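Local coordinates for agmatine ureohydrolase (Thermoplasma volcanium GSS1, PDB 3PZL), which probably hydrolyses agmatine to putrescine and urea at a centre of two manganese ions in each subunit, at residues Pro117-Leu120 / Ile126-Gly129; Arg132-Asp137 / Arg223-Val228; Leu140-Ala145 / Cys162-Ala167. One frame throughout, in Å; residues are numbered along the deposited sequence.

Contact 1: Pro117-Leu120 / Ile126-Gly129; sequences PIML and ITVG
Met119, a selenomethionine, reaches from Pro117-Leu120 to Ile126 and Thr127 of helix 126-132, and supplies nearly all of the strand's share of the contact. Pro117 and Ile118 lead into it along the strand without meeting the helix themselves. Met119 points at the helix. Its CG lies anti to the backbone N (chi1 177°) and the chain runs on extended as far as Met119 SE, which rests 3.7 Å from Ile126 CD1. A bend at the last torsion (chi3 59°) then swings Met119 CE past the backbone of Thr127, 3.9 Å from Ile126 CG1 and 4.1 Å from Thr127 CA. The two side chains slide past each other in opposite directions: Met119 CG lies beside Ile126 CD1 at 3.9 Å, while CE lies nearer the root of the isoleucine. No hydrogen bond crosses, so the join is apolar packing. Leu120 points away from the helix as the strand continues. Val103 and Val99 of helix 96-112 pack on Met119 and Ile126 respectively, and the hydroxyl of Thr127 is hydrogen-bonded to Asp269 and Ser227. The side chain of Thr127 also comes within about 3 Å, at nearest atoms, of that of His124, a manganese ligand. This is the core of a parallel alpha/beta fold of the arginase family, with the turn from strand to helix carrying a ligand of the metal site.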
loop_
_atom_site.group_PDB
_atom_site.type_symbol
_atom_site.label_atom_id
_atom_site.label_comp_id
_atom_site.label_asym_id
_atom_site.label_seq_id
_atom_site.Cartn_x
_atom_site.Cartn_y
_atom_site.Cartn_z
ATOM N N PRO B 117 16.100 6.551 -31.488
ATOM C CA PRO B 117 14.831 6.347 -30.801
ATOM C C PRO B 117 14.999 5.661 -29.439
ATOM O O PRO B 117 15.640 4.623 -29.361
ATOM C CB PRO B 117 14.047 5.448 -31.777
ATOM C CG PRO B 117 15.076 4.766 -32.576
ATOM C CD PRO B 117 16.182 5.767 -32.735
ATOM N N ILE B 118 14.431 6.252 -28.388
ATOM C CA ILE B 118 14.388 5.606 -27.080
ATOM C C ILE B 118 12.937 5.358 -26.728
ATOM O O ILE B 118 12.213 6.281 -26.333
ATOM C CB ILE B 118 15.045 6.458 -25.995
ATOM C CG1 ILE B 118 16.499 6.755 -26.378
ATOM C CG2 ILE B 118 14.957 5.755 -24.640
ATOM C CD1 ILE B 118 17.160 7.668 -25.425
HETATM N N MSE B 119 12.502 4.114 -26.863
HETATM C CA MSE B 119 11.114 3.824 -26.685
HETATM C C MSE B 119 10.788 3.326 -25.281
HETATM O O MSE B 119 11.196 2.263 -24.866
HETATM C CB MSE B 119 10.652 2.856 -27.731
HETATM C CG MSE B 119 9.247 2.444 -27.568
HETATM SE SE MSE B 119 8.765 1.275 -29.041
HETATM C CE MSE B 119 10.084 -0.168 -28.795
ATOM N N LEU B 120 10.053 4.146 -24.544
ATOM C CA LEU B 120 9.525 3.747 -23.269
ATOM C C LEU B 120 8.181 3.100 -23.520
ATOM O O LEU B 120 7.277 3.709 -24.137
ATOM C CB LEU B 120 9.327 4.964 -22.356
ATOM C CG LEU B 120 10.559 5.798 -22.089
ATOM C CD1 LEU B 120 10.261 6.801 -20.972
ATOM C CD2 LEU B 120 11.712 4.848 -21.728
ATOM N N ILE B 126 5.786 -4.223 -28.161
ATOM C CA ILE B 126 6.042 -3.042 -28.963
ATOM C C ILE B 126 7.380 -3.100 -29.696
ATOM O O ILE B 126 7.557 -2.424 -30.709
ATOM C CB ILE B 126 5.957 -1.790 -28.139
ATOM C CG1 ILE B 126 6.988 -1.795 -27.012
ATOM C CG2 ILE B 126 4.562 -1.655 -27.564
ATOM C CD1 ILE B 126 7.072 -0.501 -26.232
ATOM N N THR B 127 8.311 -3.897 -29.157
ATOM C CA THR B 127 9.659 -4.117 -29.714
ATOM C C THR B 127 9.618 -4.694 -31.126
ATOM O O THR B 127 10.380 -4.292 -31.978
ATOM C CB THR B 127 10.506 -5.011 -28.770
ATOM O OG1 THR B 127 10.843 -4.254 -27.619
ATOM C CG2 THR B 127 11.787 -5.434 -29.378
ATOM N N VAL B 128 8.705 -5.619 -31.363
ATOM C CA VAL B 128 8.500 -6.178 -32.687
ATOM C C VAL B 128 8.510 -5.055 -33.745
ATOM O O VAL B 128 9.214 -5.142 -34.759
ATOM C CB VAL B 128 7.192 -7.013 -32.743
ATOM C CG1 VAL B 128 6.907 -7.522 -34.134
ATOM C CG2 VAL B 128 7.254 -8.173 -31.750
ATOM N N GLY B 129 7.758 -3.991 -33.485
ATOM C CA GLY B 129 7.668 -2.872 -34.392
ATOM C C GLY B 129 9.050 -2.431 -34.764
ATOM O O GLY B 129 9.454 -2.532 -35.919
#

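Contact 2: Arg132-Asp137 / Arg223-Val228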
loop_
_atom_site.group_PDB
_atom_site.type_symbol
_atom_site.label_atom_id
_atom_site.label_comp_id
_atom_site.label_asym_id
_atom_site.label_seq_id
_atom_site.Cartn_x
_atom_site.Cartn_y
_atom_site.Cartn_z
ATOM N N ARG B 132 11.181 -4.492 -37.163
ATOM C CA ARG B 132 10.834 -4.478 -38.587
ATOM C C ARG B 132 11.635 -3.395 -39.286
ATOM O O ARG B 132 11.840 -3.466 -40.490
ATOM C CB ARG B 132 9.341 -4.189 -38.813
ATOM C CG ARG B 132 8.376 -5.314 -38.479
ATOM C CD ARG B 132 6.942 -4.808 -38.577
ATOM N NE ARG B 132 5.939 -5.794 -38.171
ATOM C CZ ARG B 132 4.627 -5.568 -38.131
ATOM N NH1 ARG B 132 4.124 -4.389 -38.485
ATOM N NH2 ARG B 132 3.819 -6.526 -37.728
ATOM N N ALA B 133 12.075 -2.393 -38.532
ATOM C CA ALA B 133 12.738 -1.254 -39.124
ATOM C C ALA B 133 14.263 -1.424 -39.317
ATOM O O ALA B 133 14.925 -0.626 -40.005
ATOM C CB ALA B 133 12.392 -0.019 -38.357
ATOM N N LEU B 134 14.804 -2.495 -38.741
ATOM C CA LEU B 134 16.253 -2.734 -38.718
ATOM C C LEU B 134 16.901 -3.040 -40.069
ATOM O O LEU B 134 16.426 -3.887 -40.822
ATOM C CB LEU B 134 16.594 -3.856 -37.729
ATOM C CG LEU B 134 16.155 -3.652 -36.275
ATOM C CD1 LEU B 134 16.660 -4.801 -35.447
ATOM C CD2 LEU B 134 16.627 -2.305 -35.680
ATOM N N PRO B 135 18.008 -2.348 -40.376
ATOM C CA PRO B 135 18.901 -2.723 -41.487
ATOM C C PRO B 135 19.548 -4.115 -41.300
ATOM O O PRO B 135 19.489 -4.693 -40.210
ATOM C CB PRO B 135 19.966 -1.619 -41.456
ATOM C CG PRO B 135 19.322 -0.460 -40.775
ATOM C CD PRO B 135 18.377 -1.050 -39.774
ATOM N N LYS B 136 20.157 -4.652 -42.357
ATOM C CA LYS B 136 20.750 -6.002 -42.317
ATOM C C LYS B 136 21.959 -6.183 -41.379
ATOM O O LYS B 136 22.256 -7.297 -40.939
ATOM C CB LYS B 136 21.144 -6.446 -43.724
ATOM C CG LYS B 136 20.020 -7.074 -44.545
ATOM C CD LYS B 136 20.523 -7.480 -45.955
ATOM C CE LYS B 136 19.470 -8.283 -46.703
ATOM N NZ LYS B 136 19.075 -9.501 -45.914
ATOM N N ASP B 137 22.664 -5.098 -41.087
ATOM C CA ASP B 137 23.876 -5.190 -40.272
ATOM C C ASP B 137 23.596 -5.163 -38.772
ATOM O O ASP B 137 24.414 -5.644 -37.989
ATOM C CB ASP B 137 24.886 -4.093 -40.649
ATOM C CG ASP B 137 24.281 -2.690 -40.603
ATOM O OD1 ASP B 137 23.165 -2.495 -41.138
ATOM O OD2 ASP B 137 24.925 -1.773 -40.048
ATOM N N ARG B 223 26.525 -3.134 -35.618
ATOM C CA ARG B 223 25.588 -2.268 -34.924
ATOM C C ARG B 223 24.603 -3.095 -34.085
ATOM O O ARG B 223 24.425 -4.304 -34.326
ATOM C CB ARG B 223 24.866 -1.372 -35.935
ATOM C CG ARG B 223 25.761 -0.261 -36.482
ATOM C CD ARG B 223 25.336 0.093 -37.867
ATOM N NE ARG B 223 24.314 1.132 -37.925
ATOM C CZ ARG B 223 23.394 1.215 -38.888
ATOM N NH1 ARG B 223 23.354 0.295 -39.853
ATOM N NH2 ARG B 223 22.495 2.206 -38.879
ATOM N N VAL B 224 23.980 -2.469 -33.088
ATOM C CA VAL B 224 22.917 -3.161 -32.365
ATOM C C VAL B 224 21.674 -2.332 -32.070
ATOM O O VAL B 224 21.650 -1.094 -32.201
ATOM C CB VAL B 224 23.414 -3.821 -31.089
ATOM C CG1 VAL B 224 24.485 -4.851 -31.411
ATOM C CG2 VAL B 224 23.928 -2.786 -30.083
ATOM N N TYR B 225 20.621 -3.052 -31.709
ATOM C CA TYR B 225 19.451 -2.469 -31.096
ATOM C C TYR B 225 19.343 -3.177 -29.750
ATOM O O TYR B 225 19.491 -4.411 -29.675
ATOM C CB TYR B 225 18.201 -2.676 -31.972
ATOM C CG TYR B 225 16.945 -2.101 -31.353
ATOM C CD1 TYR B 225 16.224 -2.828 -30.410
ATOM C CD2 TYR B 225 16.485 -0.827 -31.704
ATOM C CE1 TYR B 225 15.079 -2.303 -29.821
ATOM C CE2 TYR B 225 15.332 -0.285 -31.120
ATOM C CZ TYR B 225 14.631 -1.030 -30.181
ATOM O OH TYR B 225 13.495 -0.553 -29.563
ATOM N N ILE B 226 19.109 -2.399 -28.691
ATOM C CA ILE B 226 19.052 -2.952 -27.341
ATOM C C ILE B 226 17.649 -2.881 -26.792
ATOM O O ILE B 226 17.077 -1.805 -26.653
ATOM C CB ILE B 226 19.986 -2.234 -26.359
ATOM C CG1 ILE B 226 21.367 -2.042 -26.977
ATOM C CG2 ILE B 226 20.064 -3.031 -25.061
ATOM C CD1 ILE B 226 22.345 -1.328 -26.104
ATOM N N SER B 227 17.101 -4.040 -26.471
ATOM C CA SER B 227 15.771 -4.115 -25.884
ATOM C C SER B 227 15.815 -4.708 -24.463
ATOM O O SER B 227 16.215 -5.878 -24.275
ATOM C CB SER B 227 14.867 -4.940 -26.762
ATOM O OG SER B 227 13.556 -4.755 -26.317
ATOM N N VAL B 228 15.429 -3.901 -23.471
ATOM C CA VAL B 228 15.500 -4.322 -22.082
ATOM C C VAL B 228 14.117 -4.648 -21.487
ATOM O O VAL B 228 13.302 -3.746 -21.202
ATOM C CB VAL B 228 16.182 -3.293 -21.236
ATOM C CG1 VAL B 228 16.427 -3.844 -19.895
ATOM C CG2 VAL B 228 17.474 -2.915 -21.822
#
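Arg223 and Asp137 form a salt bridge where strand 223-229 meets the loop 132-137, both residues being partly exposed, while Tyr225, two residues on, packs on Leu134. The place of Asp137 OD2 is less sure in the model, so distances to it are approximate. From CB onward the arginine crosses the aspartate at a slant, its CB and CG both passing that oxygen at van der Waals range. The bend at chi3 (89°) folds the far end of the chain over towards the loop. NE and CZ stay farther off than the tip. NH1 makes the bond: Arg223 NH1 lies about 2.6 Å from Asp137 OD2 with an N-H...O angle of 171°, nearly straight. The carboxylate meets the edge of the guanidinium, and with their planes 29° apart the two groups are close to coplanar. Arg223 NH1 also passes 4.2 Å from Pro135 CG. Replacing Arg223 by a leucine would probably leave the Asp137 carboxylate without its charged mate and the loop less firmly tied to the strand. Deeper in, Leu134 CD2 sits 4.0 Å from Tyr225 CB, the two side chains crossing at about a right angle; the phenol OH is hydrogen-bonded to Asp269. Arg223 and Tyr225 are both backbone-bonded to Asp139 of the adjacent strand 138-143. Residues 132-137, folded against strand 223-229, thus form the loop that joins helix 126-132 to strand 138-143 in the parallel alpha/beta fold of the arginase family.

Contact 3: Leu140-Ala145 / Cys162-Ala167. With MN (manganese (II) ion), chain G; MN (manganese (II) ion), chain F.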
loop_
_atom_site.group_PDB
_atom_site.type_symbol
_atom_site.label_atom_id
_atom_site.label_comp_id
_atom_site.label_asym_id
_atom_site.label_seq_id
_atom_site.Cartn_x
_atom_site.Cartn_y
_atom_site.Cartn_z
ATOM N N LEU B 140 20.252 -7.728 -32.662
ATOM C CA LEU B 140 19.339 -7.443 -31.573
ATOM C C LEU B 140 19.856 -8.043 -30.274
ATOM O O LEU B 140 20.155 -9.235 -30.222
ATOM C CB LEU B 140 17.955 -8.006 -31.895
ATOM C CG LEU B 140 16.826 -7.835 -30.854
ATOM C CD1 LEU B 140 16.404 -6.401 -30.696
ATOM C CD2 LEU B 140 15.632 -8.676 -31.220
ATOM N N VAL B 141 19.972 -7.205 -29.237
ATOM C CA VAL B 141 20.437 -7.668 -27.924
ATOM C C VAL B 141 19.380 -7.441 -26.860
ATOM O O VAL B 141 19.085 -6.302 -26.509
ATOM C CB VAL B 141 21.754 -7.015 -27.462
ATOM C CG1 VAL B 141 22.232 -7.713 -26.217
ATOM C CG2 VAL B 141 22.839 -7.097 -28.556
ATOM N N ILE B 142 18.844 -8.545 -26.346
ATOM C CA ILE B 142 17.721 -8.514 -25.446
ATOM C C ILE B 142 18.088 -8.893 -23.998
ATOM O O ILE B 142 18.771 -9.899 -23.764
ATOM C CB ILE B 142 16.594 -9.455 -25.938
ATOM C CG1 ILE B 142 16.280 -9.200 -27.413
ATOM C CG2 ILE B 142 15.350 -9.281 -25.063
ATOM C CD1 ILE B 142 15.121 -9.959 -27.941
ATOM N N VAL B 143 17.635 -8.079 -23.042
ATOM C CA VAL B 143 17.728 -8.432 -21.631
ATOM C C VAL B 143 16.353 -8.849 -21.228
ATOM O O VAL B 143 15.412 -8.093 -21.412
ATOM C CB VAL B 143 18.102 -7.246 -20.768
ATOM C CG1 VAL B 143 17.880 -7.587 -19.279
ATOM C CG2 VAL B 143 19.537 -6.819 -21.044
ATOM N N ASP B 144 16.237 -10.061 -20.686
ATOM C CA ASP B 144 14.915 -10.694 -20.387
ATOM C C ASP B 144 15.063 -11.932 -19.481
ATOM O O ASP B 144 16.064 -12.624 -19.559
ATOM C CB ASP B 144 14.166 -11.064 -21.692
ATOM C CG ASP B 144 12.657 -11.261 -21.477
ATOM O OD1 ASP B 144 12.322 -11.897 -20.452
ATOM O OD2 ASP B 144 11.794 -10.789 -22.301
ATOM N N ALA B 145 14.079 -12.183 -18.623
ATOM C CA ALA B 145 14.019 -13.412 -17.806
ATOM C C ALA B 145 13.401 -14.598 -18.548
ATOM O O ALA B 145 13.612 -15.740 -18.156
ATOM C CB ALA B 145 13.255 -13.190 -16.507
ATOM N N CYS B 162 5.742 -13.805 -27.333
ATOM C CA CYS B 162 6.143 -14.326 -28.631
ATOM C C CYS B 162 7.102 -13.371 -29.317
ATOM O O CYS B 162 7.504 -13.618 -30.468
ATOM C CB CYS B 162 4.926 -14.494 -29.526
ATOM S SG CYS B 162 3.616 -15.501 -28.871
ATOM N N VAL B 163 7.467 -12.286 -28.624
ATOM C CA VAL B 163 8.316 -11.256 -29.221
ATOM C C VAL B 163 9.587 -11.833 -29.883
ATOM O O VAL B 163 9.902 -11.489 -31.023
ATOM C CB VAL B 163 8.597 -10.058 -28.260
ATOM C CG1 VAL B 163 9.059 -10.532 -26.979
ATOM C CG2 VAL B 163 9.636 -9.108 -28.832
ATOM N N THR B 164 10.292 -12.724 -29.195
ATOM C CA THR B 164 11.531 -13.277 -29.745
ATOM C C THR B 164 11.261 -14.059 -31.013
ATOM O O THR B 164 12.046 -14.013 -31.939
ATOM C CB THR B 164 12.298 -14.170 -28.739
ATOM O OG1 THR B 164 12.593 -13.421 -27.554
ATOM C CG2 THR B 164 13.615 -14.638 -29.349
ATOM N N ARG B 165 10.146 -14.774 -31.043
ATOM C CA ARG B 165 9.812 -15.604 -32.171
ATOM C C ARG B 165 9.595 -14.742 -33.387
ATOM O O ARG B 165 10.168 -14.985 -34.441
ATOM C CB ARG B 165 8.552 -16.385 -31.886
ATOM C CG ARG B 165 8.331 -17.510 -32.859
ATOM C CD ARG B 165 8.902 -18.801 -32.332
ATOM N NE ARG B 165 8.955 -19.797 -33.398
ATOM C CZ ARG B 165 8.966 -21.116 -33.213
ATOM N NH1 ARG B 165 8.913 -21.634 -31.981
ATOM N NH2 ARG B 165 9.029 -21.922 -34.270
ATOM N N ARG B 166 8.759 -13.728 -33.226
ATOM C CA ARG B 166 8.493 -12.768 -34.287
ATOM C C ARG B 166 9.771 -12.039 -34.717
ATOM O O ARG B 166 9.865 -11.571 -35.862
ATOM C CB ARG B 166 7.403 -11.787 -33.841
ATOM C CG ARG B 166 6.105 -11.777 -34.670
ATOM C CD ARG B 166 5.683 -13.128 -35.239
ATOM N NE ARG B 166 4.999 -13.918 -34.229
ATOM C CZ ARG B 166 5.194 -15.220 -34.032
ATOM N NH1 ARG B 166 6.075 -15.895 -34.774
ATOM N NH2 ARG B 166 4.517 -15.839 -33.076
ATOM N N ALA B 167 10.756 -11.974 -33.821
ATOM C CA ALA B 167 12.039 -11.349 -34.141
ATOM C C ALA B 167 12.880 -12.225 -35.072
ATOM O O ALA B 167 13.439 -11.740 -36.049
ATOM C CB ALA B 167 12.800 -11.006 -32.877
HETATM MN MN MN G . 10.165 -11.068 -19.928
HETATM MN MN MN F . 9.369 -10.171 -22.971
#
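Leu140 and Ile142 touch Ala167 and Thr164 at only two places, yet the strand carrying them runs straight into Asp144, whose carboxylate holds both manganese ions. The two segments open the beta-alpha-beta unit formed by strand 138-143, helix 163-171 and strand 176-180, and the helix packs on the strand without a hydrogen bond between them. Leu140 has CG anti to its main-chain nitrogen (chi1 179°), which carries the side chain out towards the helix, and CD2 meets Ala167 CB at 4.0 Å. One turn earlier on the helix, the hydroxyl oxygen of Thr164 stands 4.3 Å from Ile142 CD1, a loose approach. Ile142 also rests on His124, so the buried strand backs a metal ligand from another part of the chain. Beyond the end of the strand, Asp144 splits its two oxygens between the metals: OD1 binds the manganese of chain G at 2.4 Å, and it also accepts a hydrogen bond from His146 N. His124, Asp148 and Asp229 complete the site of the manganese of chain F, while His146, Asp229 and Asp231 belong to the other. The metal pair is the binuclear centre of the arginase family. On the helix side Val163 CG1 comes to 4.0 Å from the manganese of chain F, to which Asp144 OD2 is bound at 2.6 Å.

From the N terminus, contact 1 comes first, closing the short turn between strand 116-121 and helix 126-132. The chain then leaves that helix through 132-137, which packs against the much later 223-228, so contact 2 spans a long excursion. Contact 3 falls wholly within that excursion, closing the loop from strand 138-143 to helix 163-171; no contacts cross. All three reach the same parallel sheet, in which strands 138-143 and 223-229 are neighbours, with backbone bonds from Val141 N to Tyr225 O and from Val143 N to Ser227 O. Contact 1 touches both others: Val128 of its helix packs on Val163, and Met119 CE of its strand lies against Tyr225 OH.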